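Local coordinates for chemotaxis signal transduction protein (PDB 2QDL) that acts as a CheW-type scaffolding protein, probably coupling chemoreceptors to the histidine kinase CheA in bacterial chemotaxis signalling, at residues A[137-141]-A[142-146]; A[86-90]-A[91-95]; A[104-108]-A[109-113]. All blocks are in the same frame, centred on the assembly; numbering follows the deposited sequence.

Interaction 1: A[137-141]-A[142-146]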
ATOM      1  N   ILE A 137       3.347  10.151  -0.332  1.00 19.30           N
ATOM      2  CA  ILE A 137       2.237   9.868   0.549  1.00 16.47           C
ATOM      3  C   ILE A 137       2.414   8.496   1.126  1.00 14.44           C
ATOM      4  O   ILE A 137       2.552   7.524   0.395  1.00 14.67           O
ATOM      5  CB  ILE A 137       0.869   9.966  -0.178  1.00 16.62           C
ATOM      6  CG1 ILE A 137       0.520  11.441  -0.372  1.00 17.35           C
ATOM      7  CG2 ILE A 137      -0.223   9.230   0.606  1.00 13.77           C
ATOM      8  CD1 ILE A 137      -0.475  11.694  -1.402  1.00 18.73           C
ATOM      9  N   ILE A 138       2.434   8.443   2.454  1.00 12.08           N
ATOM     10  CA  ILE A 138       2.457   7.214   3.175  1.00 10.79           C
ATOM     11  C   ILE A 138       1.001   6.793   3.323  1.00 11.62           C
ATOM     12  O   ILE A 138       0.162   7.525   3.909  1.00 11.45           O
ATOM     13  CB  ILE A 138       3.175   7.352   4.557  1.00 10.98           C
ATOM     14  CG1 ILE A 138       4.628   7.789   4.347  1.00 10.18           C
ATOM     15  CG2 ILE A 138       3.113   6.017   5.295  1.00  9.76           C
ATOM     16  CD1 ILE A 138       5.348   8.034   5.618  1.00 16.82           C
ATOM     17  N   ILE A 139       0.700   5.623   2.787  1.00 10.62           N
ATOM     18  CA  ILE A 139      -0.667   5.124   2.753  1.00 11.69           C
ATOM     19  C   ILE A 139      -1.098   4.575   4.111  1.00 11.84           C
ATOM     20  O   ILE A 139      -0.314   3.919   4.802  1.00 13.51           O
ATOM     21  CB  ILE A 139      -0.824   4.039   1.650  1.00 12.27           C
ATOM     22  CG1 ILE A 139      -0.770   4.706   0.259  1.00 13.39           C
ATOM     23  CG2 ILE A 139      -2.103   3.128   1.899  1.00 12.20           C
ATOM     24  CD1 ILE A 139      -0.553   3.707  -0.882  1.00 15.36           C
ATOM     25  N   LYS A 140      -2.331   4.868   4.496  1.00 10.81           N
ATOM     26  CA  LYS A 140      -2.934   4.294   5.691  1.00 10.23           C
ATOM     27  C   LYS A 140      -3.721   3.093   5.241  1.00  9.93           C
ATOM     28  O   LYS A 140      -4.590   3.196   4.365  1.00  8.32           O
ATOM     29  CB  LYS A 140      -3.857   5.325   6.378  1.00 10.24           C
ATOM     30  CG  LYS A 140      -4.677   4.799   7.537  1.00 13.15           C
ATOM     31  CD  LYS A 140      -5.609   5.866   8.149  1.00 18.53           C
ATOM     32  CE  LYS A 140      -4.823   6.891   8.984  1.00 24.84           C
ATOM     33  NZ  LYS A 140      -5.677   8.005   9.602  1.00 28.41           N
ATOM     34  N   LEU A 141      -3.404   1.941   5.829  1.00 10.53           N
ATOM     35  CA  LEU A 141      -4.003   0.674   5.431  1.00 11.27           C
ATOM     36  C   LEU A 141      -5.381   0.415   6.018  1.00 12.87           C
ATOM     37  O   LEU A 141      -6.145  -0.366   5.456  1.00 14.36           O
ATOM     38  CB  LEU A 141      -3.099  -0.490   5.842  1.00 11.28           C
ATOM     39  CG  LEU A 141      -1.656  -0.478   5.314  1.00 11.41           C
ATOM     40  CD1 LEU A 141      -0.862  -1.588   5.954  1.00 10.45           C
ATOM     41  CD2 LEU A 141      -1.603  -0.515   3.783  1.00  8.69           C
ATOM     42  N   HIS A 142      -5.685   1.025   7.163  1.00 14.13           N
ATOM     43  CA  HIS A 142      -6.889   0.720   7.935  1.00 15.21           C
ATOM     44  C   HIS A 142      -8.192   0.516   7.123  1.00 15.31           C
ATOM     45  O   HIS A 142      -8.834  -0.534   7.232  1.00 15.44           O
ATOM     46  CB  HIS A 142      -7.100   1.807   9.001  1.00 16.16           C
ATOM     47  CG  HIS A 142      -8.072   1.424  10.070  1.00 18.30           C
ATOM     48  ND1 HIS A 142      -8.240   2.158  11.222  1.00 22.52           N
ATOM     49  CD2 HIS A 142      -8.910   0.363  10.175  1.00 22.51           C
ATOM     50  CE1 HIS A 142      -9.152   1.574  11.980  1.00 20.90           C
ATOM     51  NE2 HIS A 142      -9.577   0.488  11.364  1.00 19.97           N
ATOM     52  N   PHE A 143      -8.576   1.520   6.335  1.00 14.62           N
ATOM     53  CA  PHE A 143      -9.868   1.518   5.659  1.00 15.19           C
ATOM     54  C   PHE A 143      -9.875   1.136   4.175  1.00 14.40           C
ATOM     55  O   PHE A 143     -10.892   1.336   3.494  1.00 13.82           O
ATOM     56  CB  PHE A 143     -10.533   2.887   5.818  1.00 15.99           C
ATOM     57  CG  PHE A 143     -10.524   3.402   7.249  1.00 18.75           C
ATOM     58  CD1 PHE A 143     -11.223   2.730   8.253  1.00 18.11           C
ATOM     59  CD2 PHE A 143      -9.791   4.542   7.583  1.00 21.25           C
ATOM     60  CE1 PHE A 143     -11.209   3.201   9.578  1.00 19.75           C
ATOM     61  CE2 PHE A 143      -9.753   5.029   8.915  1.00 22.19           C
ATOM     62  CZ  PHE A 143     -10.466   4.356   9.910  1.00 20.83           C
ATOM     63  N   LEU A 144      -8.765   0.599   3.672  1.00 13.10           N
ATOM     64  CA  LEU A 144      -8.665   0.275   2.251  1.00 13.77           C
ATOM     65  C   LEU A 144      -9.819  -0.601   1.738  1.00 15.07           C
ATOM     66  O   LEU A 144     -10.295  -0.403   0.618  1.00 14.28           O
ATOM     67  CB  LEU A 144      -7.296  -0.325   1.880  1.00 12.50           C
ATOM     68  CG  LEU A 144      -6.110   0.655   1.908  1.00 11.17           C
ATOM     69  CD1 LEU A 144      -4.775  -0.131   1.684  1.00  7.50           C
ATOM     70  CD2 LEU A 144      -6.304   1.775   0.871  1.00  8.44           C
ATOM     71  N   PHE A 145     -10.297  -1.506   2.589  1.00 17.35           N
ATOM     72  CA  PHE A 145     -11.339  -2.467   2.225  1.00 20.24           C
ATOM     73  C   PHE A 145     -12.736  -2.080   2.717  1.00 22.26           C
ATOM     74  O   PHE A 145     -13.701  -2.791   2.441  1.00 23.07           O
ATOM     75  CB  PHE A 145     -10.982  -3.875   2.766  1.00 19.99           C
ATOM     76  CG  PHE A 145      -9.901  -4.550   1.984  1.00 21.57           C
ATOM     77  CD1 PHE A 145     -10.217  -5.378   0.909  1.00 22.66           C
ATOM     78  CD2 PHE A 145      -8.555  -4.320   2.291  1.00 21.65           C
ATOM     79  CE1 PHE A 145      -9.220  -5.979   0.164  1.00 23.40           C
ATOM     80  CE2 PHE A 145      -7.547  -4.903   1.552  1.00 23.11           C
ATOM     81  CZ  PHE A 145      -7.868  -5.743   0.491  1.00 23.63           C
ATOM     82  N   GLU A 146     -12.844  -0.980   3.456  1.00 24.49           N
ATOM     83  CA  GLU A 146     -14.112  -0.603   4.057  1.00 27.18           C
ATOM     84  C   GLU A 146     -15.030   0.122   3.075  1.00 28.67           C
ATOM     85  O   GLU A 146     -14.780   1.268   2.703  1.00 28.68           O
ATOM     86  CB  GLU A 146     -13.926   0.199   5.355  1.00 27.85           C
ATOM     87  CG  GLU A 146     -15.016  -0.146   6.398  1.00 30.34           C
ATOM     88  CD  GLU A 146     -15.005   0.753   7.616  1.00 35.59           C
ATOM     89  OE1 GLU A 146     -13.963   0.821   8.308  1.00 38.52           O
ATOM     90  OE2 GLU A 146     -16.048   1.390   7.897  1.00 37.58           O
TER
HETATM   91  O   HOH W   1      -7.207   3.634   5.091  1.00  7.69           O
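L141 and L144 meet where the chain leaves strand 134-139 and folds into a type I turn from L141 to L144. Their side chains cross obliquely, with L141 CD2 3.8 Å from L144 CD1. In L144, CG stands anti to its own carbonyl carbon (chi1 -71°), which swings the isobutyl group back along the preceding chain: CG passes 3.8 Å from K140 O, and CD1 comes within 4.2 Å of I139 CG2. A weak but nearly straight bond closes the turn, L144 N donating to L141 O at 3.3 Å. Beside it one water donates a hydrogen bond to K140 O and accepts one from F143 N, so the water bridges these two backbone groups.

K140, H142 and F143 are the more exposed group. K140 and H142 run alongside each other in the same direction, touching through CG and CB at 4.1 Å, while K140 CD reaches obliquely to the F143 ring. The aromatic rings lie over one another: F143 CE1 sits above the centre of the H142 imidazole, and H142 CG lies over the phenyl face toward its rim.

A second type I turn, F143 to E146, overlaps the first at F143 and L144. R69 of helix 66-70 bonds L144 O and E146 O. L144 packs on F70 of that helix and on L95 of strand 91-106, while L141 touches L26 of strand 22-27 as well as L95.

Interaction 2: A[86-90]-A[91-95]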
ATOM      1  N   VAL A  86       0.247  -7.135   2.907  1.00 11.09           N
ATOM      2  CA  VAL A  86       0.158  -6.399   4.159  1.00 11.26           C
ATOM      3  C   VAL A  86      -0.841  -7.133   5.108  1.00 12.50           C
ATOM      4  O   VAL A  86      -1.370  -8.198   4.783  1.00 11.51           O
ATOM      5  CB  VAL A  86      -0.265  -4.899   3.903  1.00 11.48           C
ATOM      6  CG1 VAL A  86       0.706  -4.210   2.918  1.00  8.10           C
ATOM      7  CG2 VAL A  86      -1.713  -4.810   3.401  1.00 10.13           C
ATOM      8  N   GLU A  87      -1.074  -6.554   6.277  1.00 14.25           N
ATOM      9  CA  GLU A  87      -2.017  -7.101   7.251  1.00 16.56           C
ATOM     10  C   GLU A  87      -2.906  -5.965   7.703  1.00 16.15           C
ATOM     11  O   GLU A  87      -2.417  -4.920   8.064  1.00 16.69           O
ATOM     12  CB  GLU A  87      -1.281  -7.699   8.446  1.00 16.85           C
ATOM     13  CG  GLU A  87      -2.212  -8.231   9.495  1.00 21.96           C
ATOM     14  CD  GLU A  87      -1.498  -8.598  10.798  1.00 27.24           C
ATOM     15  OE1 GLU A  87      -1.155  -7.704  11.628  1.00 29.67           O
ATOM     16  OE2 GLU A  87      -1.301  -9.803  10.990  1.00 29.78           O
ATOM     17  N   ILE A  88      -4.206  -6.155   7.586  1.00 16.49           N
ATOM     18  CA  ILE A  88      -5.184  -5.146   7.911  1.00 17.35           C
ATOM     19  C   ILE A  88      -6.174  -5.846   8.827  1.00 18.71           C
ATOM     20  O   ILE A  88      -6.789  -6.861   8.447  1.00 18.35           O
ATOM     21  CB  ILE A  88      -5.911  -4.604   6.657  1.00 17.49           C
ATOM     22  CG1 ILE A  88      -4.922  -3.950   5.686  1.00 15.44           C
ATOM     23  CG2 ILE A  88      -7.014  -3.623   7.050  1.00 17.67           C
ATOM     24  CD1 ILE A  88      -5.575  -3.549   4.402  1.00 15.00           C
ATOM     25  N   LEU A  89      -6.258  -5.319  10.046  1.00 20.07           N
ATOM     26  CA  LEU A  89      -7.089  -5.842  11.114  1.00 20.93           C
ATOM     27  C   LEU A  89      -6.823  -7.329  11.319  1.00 20.82           C
ATOM     28  O   LEU A  89      -7.752  -8.134  11.384  1.00 20.94           O
ATOM     29  CB  LEU A  89      -8.576  -5.527  10.820  1.00 22.51           C
ATOM     30  CG  LEU A  89      -8.976  -4.043  10.838  1.00 23.14           C
ATOM     31  CD1 LEU A  89     -10.391  -3.905  10.375  1.00 24.74           C
ATOM     32  CD2 LEU A  89      -8.805  -3.425  12.232  1.00 25.72           C
ATOM     33  N   GLY A  90      -5.539  -7.684  11.383  1.00 20.71           N
ATOM     34  CA  GLY A  90      -5.120  -9.064  11.620  1.00 20.93           C
ATOM     35  C   GLY A  90      -5.362 -10.037  10.478  1.00 20.98           C
ATOM     36  O   GLY A  90      -5.230 -11.239  10.663  1.00 21.02           O
ATOM     37  N   GLN A  91      -5.732  -9.515   9.301  1.00 21.29           N
ATOM     38  CA  GLN A  91      -5.968 -10.313   8.095  1.00 20.82           C
ATOM     39  C   GLN A  91      -4.993  -9.945   6.989  1.00 19.64           C
ATOM     40  O   GLN A  91      -4.660  -8.763   6.821  1.00 19.31           O
ATOM     41  CB  GLN A  91      -7.394 -10.080   7.580  1.00 21.34           C
ATOM     42  CG  GLN A  91      -8.482 -10.382   8.626  1.00 25.56           C
ATOM     43  CD  GLN A  91      -8.471 -11.851   9.023  1.00 30.18           C
ATOM     44  OE1 GLN A  91      -8.291 -12.739   8.178  1.00 32.01           O
ATOM     45  NE2 GLN A  91      -8.637 -12.114  10.313  1.00 33.33           N
ATOM     46  N   LYS A  92      -4.560 -10.940   6.213  1.00 17.96           N
ATOM     47  CA  LYS A  92      -3.702 -10.694   5.057  1.00 17.33           C
ATOM     48  C   LYS A  92      -4.451 -10.039   3.883  1.00 15.81           C
ATOM     49  O   LYS A  92      -5.573 -10.429   3.545  1.00 14.76           O
ATOM     50  CB  LYS A  92      -3.021 -11.979   4.584  1.00 18.07           C
ATOM     51  CG  LYS A  92      -1.973 -12.522   5.540  1.00 22.28           C
ATOM     52  CD  LYS A  92      -0.857 -13.280   4.806  1.00 27.95           C
ATOM     53  CE  LYS A  92       0.189 -13.881   5.777  1.00 33.69           C
ATOM     54  NZ  LYS A  92       0.518 -12.990   6.958  1.00 36.73           N
ATOM     55  N   ALA A  93      -3.809  -9.047   3.267  1.00 14.15           N
ATOM     56  CA  ALA A  93      -4.355  -8.355   2.105  1.00 12.76           C
ATOM     57  C   ALA A  93      -3.216  -8.078   1.128  1.00 12.82           C
ATOM     58  O   ALA A  93      -2.040  -8.072   1.528  1.00 13.11           O
ATOM     59  CB  ALA A  93      -5.066  -7.059   2.542  1.00 12.57           C
ATOM     60  N   GLY A  94      -3.558  -7.919  -0.155  1.00 12.39           N
ATOM     61  CA  GLY A  94      -2.601  -7.617  -1.205  1.00 10.37           C
ATOM     62  C   GLY A  94      -2.916  -6.275  -1.853  1.00 10.39           C
ATOM     63  O   GLY A  94      -4.082  -5.944  -2.113  1.00  9.47           O
ATOM     64  N   LEU A  95      -1.877  -5.484  -2.085  1.00  9.95           N
ATOM     65  CA  LEU A  95      -2.013  -4.185  -2.749  1.00  9.64           C
ATOM     66  C   LEU A  95      -1.187  -4.248  -4.029  1.00  9.82           C
ATOM     67  O   LEU A  95       0.015  -4.558  -3.985  1.00  8.95           O
ATOM     68  CB  LEU A  95      -1.509  -3.048  -1.847  1.00  9.55           C
ATOM     69  CG  LEU A  95      -1.900  -3.005  -0.354  1.00  9.97           C
ATOM     70  CD1 LEU A  95      -1.315  -1.774   0.289  1.00  9.44           C
ATOM     71  CD2 LEU A  95      -3.392  -2.979  -0.182  1.00 13.39           C
TER
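A beta hairpin with a two-residue loop links strands 82-88 and 91-106, its tip a type I' turn from I88 to Q91 with L89 and G90, both at positive phi, in the corner. V86 with A93 and I88 with Q91 are hydrogen-bonded pairs, each held by two backbone bonds; V86 N to A93 O and I88 N to Q91 O both measure 2.8 Å. E87 and K92 form the non-hydrogen-bonded pair between them, where K92 CA approaches V86 O at 3.4 Å in a CA-H...O contact. On the face bearing V86, I88 and A93, the small A93 CB is touched from two directions, by I88 CD1 at 4.0 Å and V86 CG2 at 4.1 Å. V86 CG1 meets L95 CD1, the two side chains crossing at about a right angle. Q91 bends at chi2 (-63°) and folds back over the turn, its CG 3.6 Å from L89 O. An alanine here, lacking CG and beyond, would probably leave the L89-G90 peptides without the aliphatic cover of this chain. The apolar face turns inward, against F145 and L141 and onto L26 of strand 22-27; along its other edge, strand 91-106 pairs through G94 with strand 59-65.

Interaction 3: A[104-108]-A[109-113]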
ATOM      1  N   ILE A 104      13.907   3.699   1.358  1.00 15.22           N
ATOM      2  CA  ILE A 104      14.591   4.874   1.877  1.00 16.76           C
ATOM      3  C   ILE A 104      14.431   5.100   3.386  1.00 16.11           C
ATOM      4  O   ILE A 104      13.360   4.906   3.924  1.00 15.11           O
ATOM      5  CB  ILE A 104      14.234   6.164   1.090  1.00 17.56           C
ATOM      6  CG1 ILE A 104      12.742   6.420   1.067  1.00 18.60           C
ATOM      7  CG2 ILE A 104      14.795   6.082  -0.340  1.00 17.77           C
ATOM      8  CD1 ILE A 104      12.447   7.718   0.404  1.00 23.90           C
ATOM      9  N   PRO A 105      15.528   5.525   4.045  1.00 16.22           N
ATOM     10  CA  PRO A 105      15.506   5.911   5.449  1.00 15.86           C
ATOM     11  C   PRO A 105      15.014   7.336   5.577  1.00 15.73           C
ATOM     12  O   PRO A 105      15.348   8.185   4.753  1.00 15.47           O
ATOM     13  CB  PRO A 105      16.978   5.834   5.848  1.00 15.88           C
ATOM     14  CG  PRO A 105      17.711   6.244   4.576  1.00 15.95           C
ATOM     15  CD  PRO A 105      16.875   5.679   3.444  1.00 15.31           C
ATOM     16  N   ILE A 106      14.209   7.607   6.589  1.00 15.99           N
ATOM     17  CA  ILE A 106      13.708   8.960   6.767  1.00 17.30           C
ATOM     18  C   ILE A 106      13.495   9.264   8.226  1.00 17.04           C
ATOM     19  O   ILE A 106      13.190   8.367   9.030  1.00 17.76           O
ATOM     20  CB  ILE A 106      12.381   9.240   5.978  1.00 17.10           C
ATOM     21  CG1 ILE A 106      11.233   8.398   6.522  1.00 18.69           C
ATOM     22  CG2 ILE A 106      12.563   8.959   4.487  1.00 19.54           C
ATOM     23  CD1 ILE A 106       9.882   8.907   6.066  1.00 23.74           C
ATOM     24  N   ASP A 107      13.612  10.536   8.565  1.00 16.86           N
ATOM     25  CA  ASP A 107      13.223  10.997   9.901  1.00 16.74           C
ATOM     26  C   ASP A 107      11.688  11.014  10.016  1.00 16.74           C
ATOM     27  O   ASP A 107      10.998  11.744   9.307  1.00 16.26           O
ATOM     28  CB  ASP A 107      13.772  12.396  10.127  1.00 16.03           C
ATOM     29  CG  ASP A 107      13.722  12.832  11.569  1.00 17.12           C
ATOM     30  OD1 ASP A 107      12.907  12.310  12.403  1.00 12.29           O
ATOM     31  OD2 ASP A 107      14.544  13.732  11.858  1.00 20.28           O
ATOM     32  N   GLU A 108      11.160  10.196  10.913  1.00 17.78           N
ATOM     33  CA  GLU A 108       9.724  10.114  11.127  1.00 18.46           C
ATOM     34  C   GLU A 108       9.091  11.489  11.395  1.00 19.79           C
ATOM     35  O   GLU A 108       7.907  11.718  11.106  1.00 19.71           O
ATOM     36  CB  GLU A 108       9.442   9.156  12.266  1.00 17.97           C
ATOM     37  CG  GLU A 108       7.977   8.909  12.498  1.00 16.12           C
ATOM     38  CD  GLU A 108       7.684   8.334  13.871  1.00 13.43           C
ATOM     39  OE1 GLU A 108       6.663   7.629  13.956  1.00 13.14           O
ATOM     40  OE2 GLU A 108       8.459   8.584  14.838  1.00  8.07           O
ATOM     41  N   ASN A 109       9.910  12.411  11.895  1.00 21.44           N
ATOM     42  CA  ASN A 109       9.488  13.775  12.253  1.00 22.95           C
ATOM     43  C   ASN A 109       9.476  14.753  11.087  1.00 23.78           C
ATOM     44  O   ASN A 109       9.073  15.911  11.227  1.00 24.93           O
ATOM     45  CB  ASN A 109      10.375  14.307  13.386  1.00 22.75           C
ATOM     46  CG  ASN A 109      10.338  13.408  14.621  1.00 22.81           C
ATOM     47  OD1 ASN A 109       9.280  13.250  15.251  1.00 20.58           O
ATOM     48  ND2 ASN A 109      11.505  12.809  14.977  1.00 21.00           N
ATOM     49  N   SER A 110       9.907  14.281   9.931  1.00 24.22           N
ATOM     50  CA  SER A 110       9.762  15.030   8.702  1.00 25.04           C
ATOM     51  C   SER A 110       8.409  14.680   8.032  1.00 24.27           C
ATOM     52  O   SER A 110       8.021  15.306   7.051  1.00 24.64           O
ATOM     53  CB  SER A 110      10.919  14.661   7.768  1.00 25.46           C
ATOM     54  OG  SER A 110      10.635  13.407   7.126  1.00 30.02           O
ATOM     55  N   ILE A 111       7.701  13.676   8.556  1.00 23.25           N
ATOM     56  CA  ILE A 111       6.408  13.279   8.006  1.00 22.61           C
ATOM     57  C   ILE A 111       5.313  14.263   8.478  1.00 23.16           C
ATOM     58  O   ILE A 111       5.070  14.412   9.675  1.00 22.44           O
ATOM     59  CB  ILE A 111       6.054  11.790   8.316  1.00 22.17           C
ATOM     60  CG1 ILE A 111       7.120  10.862   7.743  1.00 20.82           C
ATOM     61  CG2 ILE A 111       4.699  11.402   7.721  1.00 20.89           C
ATOM     62  CD1 ILE A 111       7.018   9.437   8.263  1.00 20.46           C
ATOM     63  N   GLU A 112       4.691  14.945   7.516  1.00 23.51           N
ATOM     64  CA  GLU A 112       3.667  15.947   7.794  1.00 25.07           C
ATOM     65  C   GLU A 112       2.265  15.363   7.667  1.00 24.67           C
ATOM     66  O   GLU A 112       2.028  14.508   6.816  1.00 22.76           O
ATOM     67  CB  GLU A 112       3.786  17.124   6.826  1.00 25.54           C
ATOM     68  CG  GLU A 112       5.126  17.827   6.894  1.00 31.00           C
ATOM     69  CD  GLU A 112       5.263  18.950   5.879  1.00 38.21           C
ATOM     70  OE1 GLU A 112       4.327  19.159   5.053  1.00 40.68           O
ATOM     71  OE2 GLU A 112       6.324  19.630   5.916  1.00 41.89           O
ATOM     72  N   PRO A 113       1.322  15.853   8.505  1.00 25.30           N
ATOM     73  CA  PRO A 113      -0.074  15.423   8.395  1.00 24.93           C
ATOM     74  C   PRO A 113      -0.582  15.913   7.051  1.00 24.51           C
ATOM     75  O   PRO A 113      -0.117  16.949   6.586  1.00 25.26           O
ATOM     76  CB  PRO A 113      -0.763  16.176   9.546  1.00 26.02           C
ATOM     77  CG  PRO A 113       0.121  17.416   9.769  1.00 26.46           C
ATOM     78  CD  PRO A 113       1.510  16.872   9.560  1.00 25.46           C
TER
HETATM   79  O   HOH W   2      13.752  12.738   6.566  1.00 24.80           O
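D107 and N109 carry the polar side of this turn, and S110 completes it. A single carboxylate oxygen, D107 OD1, takes two bonds from N109. The amide nitrogen ND2 comes to its syn lone pair at 3.0 Å, with the carboxylate and amide planes 75° apart; the backbone N, also at 3.0 Å, meets the same oxygen from above the carboxylate plane. D107 places this oxygen over the start of the next turn by holding CG anti to its own N (chi1 -166°), and the paired bonds should limit rotation of both side chains.

Backbone acceptors form a second group. D107 O receives two donors of S110: the hydroxyl OG, in the carbonyl plane at 2.8 Å, and the amide N, from above that plane at the same distance. S110 can supply both because OG is tucked between its own N and carbonyl carbon (chi1 80°). One residue further on, I111 N bonds E108 O at 3.2 Å. A water that accepts from D107 N and donates to S110 OG closes a small ring on this side.

Apolar packing makes the third group. I106 and I111 cross at about a right angle and touch through their CD1 methyls, 3.6 Å apart; both also rest on A129 of strand 125-131.

The D107 OD1 to N109 N bond makes an Asx turn, which leads into a short 3-10 segment whose i to i+3 bonds are S110 N to D107 O and I111 N to E108 O. It redirects the chain at the end of strand 91-106.

Interactions 1 and 2 are partly buried, their centres about 7 and 10 Å from the centre of the chain, and touch: I88 and A93 of the hairpin pack on L141 and F145 of the turn, and L95 meets L144. Interaction 3 is a surface contact about 23 Å from interaction 2, centre to centre, although both use strand 91-106, one at its start and the other at its end. It meets interaction 1 where I111 CD1 packs on I138 CD1. The chemistry follows the position: leucine packing with one weak bond and a bridging water in 137-146, regular backbone pairing over an apolar face in 86-95, and side-chain and backbone hydrogen bonds among D107, N109 and S110 in the exposed 104-113.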